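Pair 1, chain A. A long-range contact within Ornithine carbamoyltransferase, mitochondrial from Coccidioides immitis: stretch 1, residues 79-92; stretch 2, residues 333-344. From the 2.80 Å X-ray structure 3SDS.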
# COMPACT_ATOMS: atom_id res chain seq x y z
N ARG A 79 3.97 1.15 13.93
CA ARG A 79 4.93 0.17 14.40
C ARG A 79 4.49 -1.26 14.05
O ARG A 79 5.28 -2.03 13.47
CB ARG A 79 5.20 0.33 15.90
CG ARG A 79 6.40 -0.50 16.41
CD ARG A 79 7.40 0.37 17.18
NE ARG A 79 7.91 1.45 16.32
CZ ARG A 79 8.58 2.52 16.75
NH1 ARG A 79 8.99 3.45 15.89
NH2 ARG A 79 8.84 2.68 18.05
N THR A 80 3.25 -1.62 14.39
CA THR A 80 2.73 -2.97 14.06
C THR A 80 2.74 -3.24 12.55
O THR A 80 3.08 -4.37 12.11
CB THR A 80 1.33 -3.26 14.69
OG1 THR A 80 1.51 -3.77 16.01
CG2 THR A 80 0.52 -4.31 13.86
N ARG A 81 2.42 -2.24 11.76
CA ARG A 81 2.41 -2.37 10.34
C ARG A 81 3.77 -2.72 9.82
O ARG A 81 3.92 -3.56 9.01
CB ARG A 81 2.03 -1.04 9.76
CG ARG A 81 0.95 -1.09 8.79
CD ARG A 81 0.82 0.19 8.10
NE ARG A 81 1.24 0.06 6.73
CZ ARG A 81 1.29 1.06 5.90
NH1 ARG A 81 0.96 2.25 6.29
NH2 ARG A 81 1.67 0.86 4.68
N VAL A 82 4.77 -2.01 10.27
CA VAL A 82 6.13 -2.19 9.77
C VAL A 82 6.61 -3.64 9.86
O VAL A 82 7.15 -4.15 8.89
CB VAL A 82 7.15 -1.24 10.45
CG1 VAL A 82 8.55 -1.46 9.87
CG2 VAL A 82 6.72 0.21 10.30
N SER A 83 6.40 -4.29 11.00
CA SER A 83 6.83 -5.68 11.21
C SER A 83 5.98 -6.76 10.50
O SER A 83 6.53 -7.77 10.03
CB SER A 83 6.89 -5.97 12.71
OG SER A 83 5.62 -5.76 13.33
N THR A 84 4.66 -6.57 10.46
CA THR A 84 3.77 -7.50 9.74
C THR A 84 4.13 -7.44 8.25
O THR A 84 4.35 -8.46 7.58
CB THR A 84 2.25 -7.16 9.96
OG1 THR A 84 1.99 -6.92 11.36
CG2 THR A 84 1.34 -8.28 9.47
N GLU A 85 4.23 -6.21 7.75
CA GLU A 85 4.54 -6.02 6.35
C GLU A 85 5.84 -6.79 6.02
O GLU A 85 5.84 -7.68 5.15
CB GLU A 85 4.57 -4.53 6.00
CG GLU A 85 4.07 -4.26 4.58
CD GLU A 85 3.32 -2.92 4.34
OE1 GLU A 85 2.59 -2.41 5.22
OE2 GLU A 85 3.45 -2.40 3.21
N GLY A 86 6.92 -6.52 6.77
CA GLY A 86 8.22 -7.17 6.55
C GLY A 86 8.21 -8.68 6.65
O GLY A 86 8.88 -9.38 5.88
N ALA A 87 7.42 -9.20 7.59
CA ALA A 87 7.31 -10.64 7.83
C ALA A 87 6.63 -11.38 6.69
O ALA A 87 7.12 -12.42 6.22
CB ALA A 87 6.58 -10.90 9.11
N VAL A 88 5.51 -10.84 6.23
CA VAL A 88 4.82 -11.41 5.08
C VAL A 88 5.75 -11.47 3.86
O VAL A 88 5.84 -12.51 3.20
CB VAL A 88 3.55 -10.59 4.76
CG1 VAL A 88 2.82 -11.14 3.53
CG2 VAL A 88 2.61 -10.58 5.98
N VAL A 89 6.48 -10.38 3.59
CA VAL A 89 7.33 -10.30 2.39
C VAL A 89 8.51 -11.30 2.39
O VAL A 89 8.83 -11.88 1.35
CB VAL A 89 7.81 -8.85 2.12
CG1 VAL A 89 8.92 -8.80 1.04
CG2 VAL A 89 6.63 -7.97 1.73
N LYS A 90 9.16 -11.52 3.54
CA LYS A 90 10.18 -12.59 3.64
C LYS A 90 9.65 -13.94 3.14
O LYS A 90 10.41 -14.71 2.50
CB LYS A 90 10.72 -12.74 5.07
CG LYS A 90 11.83 -11.75 5.43
CD LYS A 90 13.19 -12.27 4.99
CE LYS A 90 14.16 -11.14 4.50
NZ LYS A 90 14.10 -9.85 5.28
N MET A 91 8.36 -14.22 3.40
CA MET A 91 7.71 -15.44 2.88
C MET A 91 7.19 -15.34 1.43
O MET A 91 6.57 -16.29 0.91
CB MET A 91 6.65 -15.95 3.83
CG MET A 91 7.25 -16.72 4.99
SD MET A 91 6.10 -17.11 6.34
CE MET A 91 6.20 -15.55 7.21
N GLY A 92 7.46 -14.22 0.77
CA GLY A 92 7.09 -14.05 -0.62
C GLY A 92 5.63 -13.75 -0.85
O GLY A 92 5.17 -13.84 -1.98
N ASN A 333 12.62 -7.64 17.54
CA ASN A 333 12.09 -8.99 17.70
C ASN A 333 10.61 -9.15 17.30
O ASN A 333 10.09 -10.27 17.26
CB ASN A 333 12.35 -9.52 19.12
CG ASN A 333 13.85 -9.81 19.41
OD1 ASN A 333 14.65 -10.06 18.49
ND2 ASN A 333 14.22 -9.77 20.69
N ARG A 334 9.93 -8.03 17.00
CA ARG A 334 8.57 -8.10 16.47
C ARG A 334 8.57 -8.74 15.07
O ARG A 334 7.67 -9.54 14.73
CB ARG A 334 7.91 -6.72 16.43
CG ARG A 334 7.33 -6.22 17.79
CD ARG A 334 6.23 -7.15 18.36
NE ARG A 334 4.95 -7.04 17.65
CZ ARG A 334 4.06 -6.05 17.86
NH1 ARG A 334 4.32 -5.09 18.74
NH2 ARG A 334 2.91 -6.01 17.17
N LEU A 335 9.60 -8.41 14.29
CA LEU A 335 9.73 -8.93 12.94
C LEU A 335 9.84 -10.45 13.00
O LEU A 335 9.10 -11.15 12.30
CB LEU A 335 10.92 -8.30 12.21
CG LEU A 335 11.31 -8.87 10.82
CD1 LEU A 335 10.16 -8.91 9.82
CD2 LEU A 335 12.51 -8.15 10.22
N TRP A 336 10.74 -10.93 13.85
CA TRP A 336 11.03 -12.37 13.98
C TRP A 336 9.82 -13.14 14.57
O TRP A 336 9.52 -14.26 14.12
CB TRP A 336 12.37 -12.63 14.71
CG TRP A 336 13.45 -11.65 14.23
CD1 TRP A 336 14.05 -10.65 14.97
CD2 TRP A 336 13.98 -11.53 12.89
NE1 TRP A 336 14.93 -9.95 14.18
CE2 TRP A 336 14.90 -10.45 12.91
CE3 TRP A 336 13.78 -12.23 11.69
CZ2 TRP A 336 15.62 -10.06 11.76
CZ3 TRP A 336 14.49 -11.84 10.54
CH2 TRP A 336 15.40 -10.76 10.59
N ALA A 337 9.10 -12.51 15.50
CA ALA A 337 7.90 -13.12 16.07
C ALA A 337 6.73 -13.24 15.07
O ALA A 337 6.02 -14.24 15.06
CB ALA A 337 7.49 -12.36 17.30
N ALA A 338 6.55 -12.24 14.21
CA ALA A 338 5.54 -12.33 13.15
C ALA A 338 5.80 -13.45 12.14
O ALA A 338 4.85 -14.13 11.70
CB ALA A 338 5.37 -11.01 12.43
N ILE A 339 7.07 -13.66 11.77
CA ILE A 339 7.42 -14.72 10.81
C ILE A 339 7.01 -16.07 11.41
O ILE A 339 6.37 -16.90 10.74
CB ILE A 339 8.94 -14.73 10.41
CG1 ILE A 339 9.31 -13.52 9.52
CG2 ILE A 339 9.33 -16.08 9.73
CD1 ILE A 339 10.83 -13.33 9.28
N SER A 340 7.38 -16.25 12.67
CA SER A 340 7.11 -17.50 13.38
C SER A 340 5.59 -17.76 13.46
O SER A 340 5.13 -18.87 13.15
CB SER A 340 7.71 -17.42 14.79
OG SER A 340 7.57 -18.62 15.50
N ALA A 341 4.84 -16.72 13.85
CA ALA A 341 3.41 -16.85 14.05
C ALA A 341 2.64 -17.10 12.76
O ALA A 341 1.73 -17.95 12.73
CB ALA A 341 2.85 -15.66 14.80
N LEU A 342 2.99 -16.36 11.71
CA LEU A 342 2.35 -16.54 10.41
C LEU A 342 2.69 -17.90 9.81
O LEU A 342 1.81 -18.53 9.22
CB LEU A 342 2.72 -15.43 9.42
CG LEU A 342 2.39 -13.97 9.72
CD1 LEU A 342 3.38 -13.07 9.00
CD2 LEU A 342 0.98 -13.62 9.31
N GLU A 343 3.94 -18.36 9.93
CA GLU A 343 4.25 -19.73 9.48
C GLU A 343 3.37 -20.77 10.18
O GLU A 343 2.85 -21.69 9.53
CB GLU A 343 5.72 -20.11 9.71
CG GLU A 343 6.15 -21.39 8.96
CD GLU A 343 7.19 -22.20 9.72
OE1 GLU A 343 7.63 -21.74 10.80
OE2 GLU A 343 7.57 -23.31 9.23
N ALA A 344 3.20 -20.60 11.49
CA ALA A 344 2.47 -21.56 12.30
C ALA A 344 0.98 -21.61 11.98
O ALA A 344 0.39 -22.70 11.85
CB ALA A 344 2.68 -21.26 13.75
O HOH W 1 3.47 -7.46 14.60

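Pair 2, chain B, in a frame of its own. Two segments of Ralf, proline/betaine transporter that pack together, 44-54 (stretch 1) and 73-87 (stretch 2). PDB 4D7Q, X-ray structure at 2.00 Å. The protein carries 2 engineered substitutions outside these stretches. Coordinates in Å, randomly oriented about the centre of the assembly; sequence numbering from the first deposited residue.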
# COMPACT_ATOMS: atom_id res chain seq x y z
N PRO B 44 -0.80 8.98 22.62
CA PRO B 44 -1.05 9.45 21.24
C PRO B 44 -1.50 8.48 20.16
O PRO B 44 -2.23 8.90 19.28
CB PRO B 44 0.27 10.13 20.86
CG PRO B 44 1.30 9.42 21.68
CD PRO B 44 0.62 9.15 22.99
N ASN B 45 -1.03 7.23 20.17
CA ASN B 45 -1.39 6.28 19.11
C ASN B 45 -2.90 6.02 19.01
O ASN B 45 -3.45 6.03 17.91
CB ASN B 45 -0.62 4.99 19.24
CG ASN B 45 0.85 5.21 19.10
OD1 ASN B 45 1.31 6.19 18.50
ND2 ASN B 45 1.61 4.34 19.73
N GLU B 46 -3.55 5.88 20.18
CA GLU B 46 -5.00 5.69 20.29
C GLU B 46 -5.76 6.92 19.82
O GLU B 46 -6.78 6.77 19.14
CB GLU B 46 -5.40 5.29 21.72
CG GLU B 46 -4.82 3.94 22.16
CD GLU B 46 -3.41 3.96 22.73
OE1 GLU B 46 -2.79 5.05 22.77
OE2 GLU B 46 -2.93 2.88 23.13
N GLU B 47 -5.24 8.13 20.11
CA GLU B 47 -5.88 9.38 19.67
C GLU B 47 -5.85 9.53 18.16
O GLU B 47 -6.87 9.89 17.58
CB GLU B 47 -5.26 10.61 20.35
CG GLU B 47 -5.50 10.68 21.85
CD GLU B 47 -6.94 10.70 22.33
OE1 GLU B 47 -7.79 11.35 21.67
OE2 GLU B 47 -7.22 10.05 23.35
N ILE B 48 -4.70 9.26 17.53
CA ILE B 48 -4.56 9.36 16.06
C ILE B 48 -5.53 8.36 15.41
O ILE B 48 -6.29 8.74 14.51
CB ILE B 48 -3.10 9.11 15.62
CG1 ILE B 48 -2.14 10.15 16.23
CG2 ILE B 48 -3.01 9.07 14.08
CD1 ILE B 48 -0.60 9.81 16.15
N ALA B 49 -5.53 7.11 15.93
CA ALA B 49 -6.42 6.04 15.45
C ALA B 49 -7.89 6.43 15.55
O ALA B 49 -8.64 6.28 14.58
CB ALA B 49 -6.16 4.75 16.21
N GLU B 50 -8.32 6.94 16.73
CA GLU B 50 -9.71 7.35 16.95
C GLU B 50 -10.09 8.57 16.12
O GLU B 50 -11.23 8.66 15.68
CB GLU B 50 -10.01 7.59 18.42
CG GLU B 50 -10.07 6.31 19.24
CD GLU B 50 -9.71 6.50 20.70
OE1 GLU B 50 -9.71 7.67 21.16
OE2 GLU B 50 -9.41 5.49 21.37
N PHE B 51 -9.13 9.48 15.88
CA PHE B 51 -9.33 10.66 15.03
C PHE B 51 -9.68 10.20 13.62
O PHE B 51 -10.64 10.68 13.05
CB PHE B 51 -8.06 11.55 15.02
CG PHE B 51 -8.09 12.68 14.03
CD1 PHE B 51 -8.90 13.80 14.24
CD2 PHE B 51 -7.32 12.64 12.87
CE1 PHE B 51 -8.95 14.83 13.31
CE2 PHE B 51 -7.33 13.70 11.96
CZ PHE B 51 -8.16 14.78 12.18
N PHE B 52 -8.92 9.21 13.07
CA PHE B 52 -9.17 8.66 11.73
C PHE B 52 -10.56 8.03 11.61
O PHE B 52 -11.25 8.29 10.63
CB PHE B 52 -8.09 7.64 11.34
CG PHE B 52 -6.68 8.18 11.13
CD1 PHE B 52 -6.47 9.50 10.76
CD2 PHE B 52 -5.58 7.34 11.23
CE1 PHE B 52 -5.18 9.97 10.48
CE2 PHE B 52 -4.29 7.80 10.95
CZ PHE B 52 -4.10 9.12 10.59
N HIS B 53 -10.98 7.24 12.61
CA HIS B 53 -12.32 6.60 12.63
C HIS B 53 -13.42 7.64 12.75
O HIS B 53 -14.35 7.65 11.95
CB HIS B 53 -12.44 5.62 13.80
CG HIS B 53 -11.84 4.26 13.56
ND1 HIS B 53 -12.26 3.47 12.52
CD2 HIS B 53 -10.95 3.57 14.31
CE1 HIS B 53 -11.59 2.34 12.63
NE2 HIS B 53 -10.79 2.35 13.70
N GLN B 54 -13.33 8.49 13.78
CA GLN B 54 -14.34 9.50 14.09
C GLN B 54 -14.49 10.61 13.08
O GLN B 54 -15.61 11.05 12.83
CB GLN B 54 -14.17 10.03 15.51
CG GLN B 54 -14.54 8.97 16.55
CD GLN B 54 -13.99 9.23 17.93
OE1 GLN B 54 -14.13 10.33 18.49
NE2 GLN B 54 -13.42 8.20 18.53
N ALA B 73 7.47 2.48 13.05
CA ALA B 73 6.95 2.02 14.33
C ALA B 73 5.65 2.71 14.73
O ALA B 73 4.66 2.03 15.01
CB ALA B 73 8.02 2.18 15.43
N GLU B 74 5.62 4.05 14.69
CA GLU B 74 4.44 4.86 15.01
C GLU B 74 3.24 4.47 14.14
O GLU B 74 2.18 4.20 14.69
CB GLU B 74 4.77 6.34 14.84
CG GLU B 74 3.63 7.30 15.14
CD GLU B 74 4.02 8.73 14.85
OE1 GLU B 74 4.84 9.28 15.62
OE2 GLU B 74 3.59 9.28 13.81
N ASN B 75 3.41 4.45 12.83
CA ASN B 75 2.36 4.07 11.90
C ASN B 75 1.77 2.69 12.23
O ASN B 75 0.58 2.51 12.27
CB ASN B 75 2.84 4.06 10.45
CG ASN B 75 3.65 5.25 10.07
OD1 ASN B 75 3.10 6.29 9.93
ND2 ASN B 75 4.91 5.12 9.97
N GLN B 76 2.65 1.74 12.44
CA GLN B 76 2.30 0.35 12.74
C GLN B 76 1.52 0.28 14.02
O GLN B 76 0.53 -0.45 14.08
CB GLN B 76 3.55 -0.53 12.83
CG GLN B 76 4.29 -0.60 11.51
CD GLN B 76 5.00 -1.90 11.38
OE1 GLN B 76 6.04 -2.13 12.03
NE2 GLN B 76 4.41 -2.81 10.59
N GLN B 77 1.94 1.06 15.05
CA GLN B 77 1.29 1.08 16.34
C GLN B 77 -0.08 1.74 16.22
O GLN B 77 -1.04 1.27 16.83
CB GLN B 77 2.16 1.77 17.40
CG GLN B 77 3.35 0.94 17.90
CD GLN B 77 4.41 1.81 18.52
OE1 GLN B 77 4.26 3.03 18.68
NE2 GLN B 77 5.52 1.21 18.89
N VAL B 78 -0.17 2.79 15.39
CA VAL B 78 -1.44 3.50 15.14
C VAL B 78 -2.42 2.54 14.44
O VAL B 78 -3.58 2.43 14.87
CB VAL B 78 -1.26 4.85 14.40
CG1 VAL B 78 -2.62 5.43 13.99
CG2 VAL B 78 -0.51 5.87 15.28
N LEU B 79 -1.95 1.83 13.38
CA LEU B 79 -2.77 0.86 12.66
C LEU B 79 -3.27 -0.31 13.58
O LEU B 79 -4.44 -0.71 13.48
CB LEU B 79 -2.04 0.32 11.41
CG LEU B 79 -2.73 -0.85 10.65
CD1 LEU B 79 -4.07 -0.41 10.04
CD2 LEU B 79 -1.78 -1.44 9.59
N LYS B 80 -2.41 -0.80 14.50
CA LYS B 80 -2.83 -1.86 15.44
C LYS B 80 -4.00 -1.33 16.29
O LYS B 80 -5.00 -2.03 16.45
CB LYS B 80 -1.64 -2.30 16.34
CG LYS B 80 -1.98 -3.45 17.30
CD LYS B 80 -0.72 -4.03 17.94
CE LYS B 80 -0.99 -4.99 19.08
NZ LYS B 80 -1.35 -6.35 18.60
N ALA B 81 -3.91 -0.07 16.76
CA ALA B 81 -4.96 0.55 17.56
C ALA B 81 -6.22 0.78 16.70
O ALA B 81 -7.33 0.43 17.12
CB ALA B 81 -4.47 1.85 18.17
N PHE B 82 -6.04 1.26 15.46
CA PHE B 82 -7.11 1.53 14.50
C PHE B 82 -7.93 0.27 14.23
O PHE B 82 -9.15 0.32 14.34
CB PHE B 82 -6.51 2.10 13.19
CG PHE B 82 -7.51 2.43 12.09
CD1 PHE B 82 -8.13 3.68 12.03
CD2 PHE B 82 -7.81 1.50 11.10
CE1 PHE B 82 -9.02 3.99 11.00
CE2 PHE B 82 -8.72 1.80 10.09
CZ PHE B 82 -9.31 3.05 10.04
N THR B 83 -7.27 -0.84 13.87
CA THR B 83 -7.94 -2.12 13.56
C THR B 83 -8.61 -2.77 14.80
O THR B 83 -9.71 -3.31 14.67
CB THR B 83 -7.02 -3.07 12.76
OG1 THR B 83 -6.47 -2.36 11.65
CG2 THR B 83 -7.77 -4.31 12.23
N SER B 84 -7.96 -2.71 15.99
CA SER B 84 -8.48 -3.29 17.24
C SER B 84 -9.79 -2.64 17.69
O SER B 84 -10.58 -3.28 18.40
CB SER B 84 -7.45 -3.18 18.36
OG SER B 84 -7.29 -1.82 18.74
N GLN B 85 -10.02 -1.40 17.26
CA GLN B 85 -11.21 -0.61 17.54
C GLN B 85 -12.39 -1.07 16.65
O GLN B 85 -13.53 -0.66 16.87
CB GLN B 85 -10.89 0.89 17.36
CG GLN B 85 -10.12 1.48 18.57
CD GLN B 85 -9.31 2.74 18.28
OE1 GLN B 85 -9.64 3.55 17.40
NE2 GLN B 85 -8.25 2.94 19.05
N MET B 86 -12.12 -1.93 15.65
CA MET B 86 -13.17 -2.46 14.78
C MET B 86 -13.72 -3.72 15.43
O MET B 86 -12.97 -4.50 16.03
CB MET B 86 -12.67 -2.73 13.37
CG MET B 86 -12.00 -1.52 12.75
SD MET B 86 -11.48 -1.85 11.07
CE MET B 86 -13.03 -1.57 10.20
N ASN B 87 -15.03 -3.91 15.35
CA ASN B 87 -15.64 -5.06 16.00
C ASN B 87 -15.88 -6.16 14.99
O ASN B 87 -16.77 -6.03 14.17
CB ASN B 87 -16.92 -4.65 16.78
CG ASN B 87 -17.59 -5.77 17.57
OD1 ASN B 87 -17.03 -6.85 17.80
ND2 ASN B 87 -18.80 -5.51 18.02

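Both pairs are two helices packed at a similar slant: in pair 1 the axes approach to 8.3 Å with 51° between their N-to-C directions, in pair 2 to 8.2 Å with 57°, and the signed crossing angles, -51° and -57°, have the same sense. Fourteen central residues superpose with an RMSD of 0.3 Å, although the touching residues lie at least 248 positions apart in the chain of pair 1 and as few as 26 apart in pair 2.

The closest match in side-chain position is the alanine A87(A) = A49(B), with side-chain centres 0.2 Å apart. Its small side chain points toward the other helix, and the backbones are close here, A87(A) CA to I339(A) CA at 5.1 Å and A49(B) CA to F82(B) CA at 4.7 Å. In pair 1 it is a knob among L335(A), A338(A), I339(A) and L342(A), with A87(A) CB 3.5 Å from A338(A) CB and 3.8 Å from I339(A) CG1. In pair 2 A49(B) CB lies 3.9 Å from A81(B) CB, the match of A338(A), and 3.6 Å from the backbone N of F82(B).

The neighbouring position is solved differently. G86(A) has no side chain, and L335(A) CD1 comes within 3.7 Å of G86(A) C and 3.5 Å of A87(A) N; an ideal CB on G86(A) would sit a tight 3.3 Å from L335(A) CD1. Pair 2 has I48(B) here, in contact with the shorter V78(B), which matches L335(A). V78(B) becomes a knob among N45(B), I48(B), A49(B) and F52(B), with I48(B) CG2 3.7 Å from V78(B) CG1.

At one end, S83(A) = N45(B) and R334(A) = Q77(B) form polar links. S83(A) CB packs 3.9 Å from R334(A) CB, and water 1 bridges their polar ends: it accepts from R334(A) NH2 at 3.0 Å and hydrogen-bonds S83(A) OG at 3.0 Å. R334(A) NH2 also donates to T80(A) OG1 at 2.9 Å. In pair 2 the two matched amides meet directly, without a water, but N45(B) ND2 to Q77(B) OE1, 3.1 Å, is a weak hydrogen bond.

At the other end, M91(A) = H53(B) and I339(A) = F82(B). The methionine makes apolar contacts, M91(A) CE lying 4.1 Å from both I339(A) CG2 and L342(A) CB. The histidine stacks, offset, on the F82(B) ring, with planes at 2° and centroids 3.9 Å apart, while H53(B) NE2 donates a nearly straight hydrogen bond to F82(B) O at 2.7 Å. Q85(B) brings OE1 to the edge of that imidazole, 3.4 Å from H53(B) CD2, where the matching residue in pair 1 is the apolar L342(A).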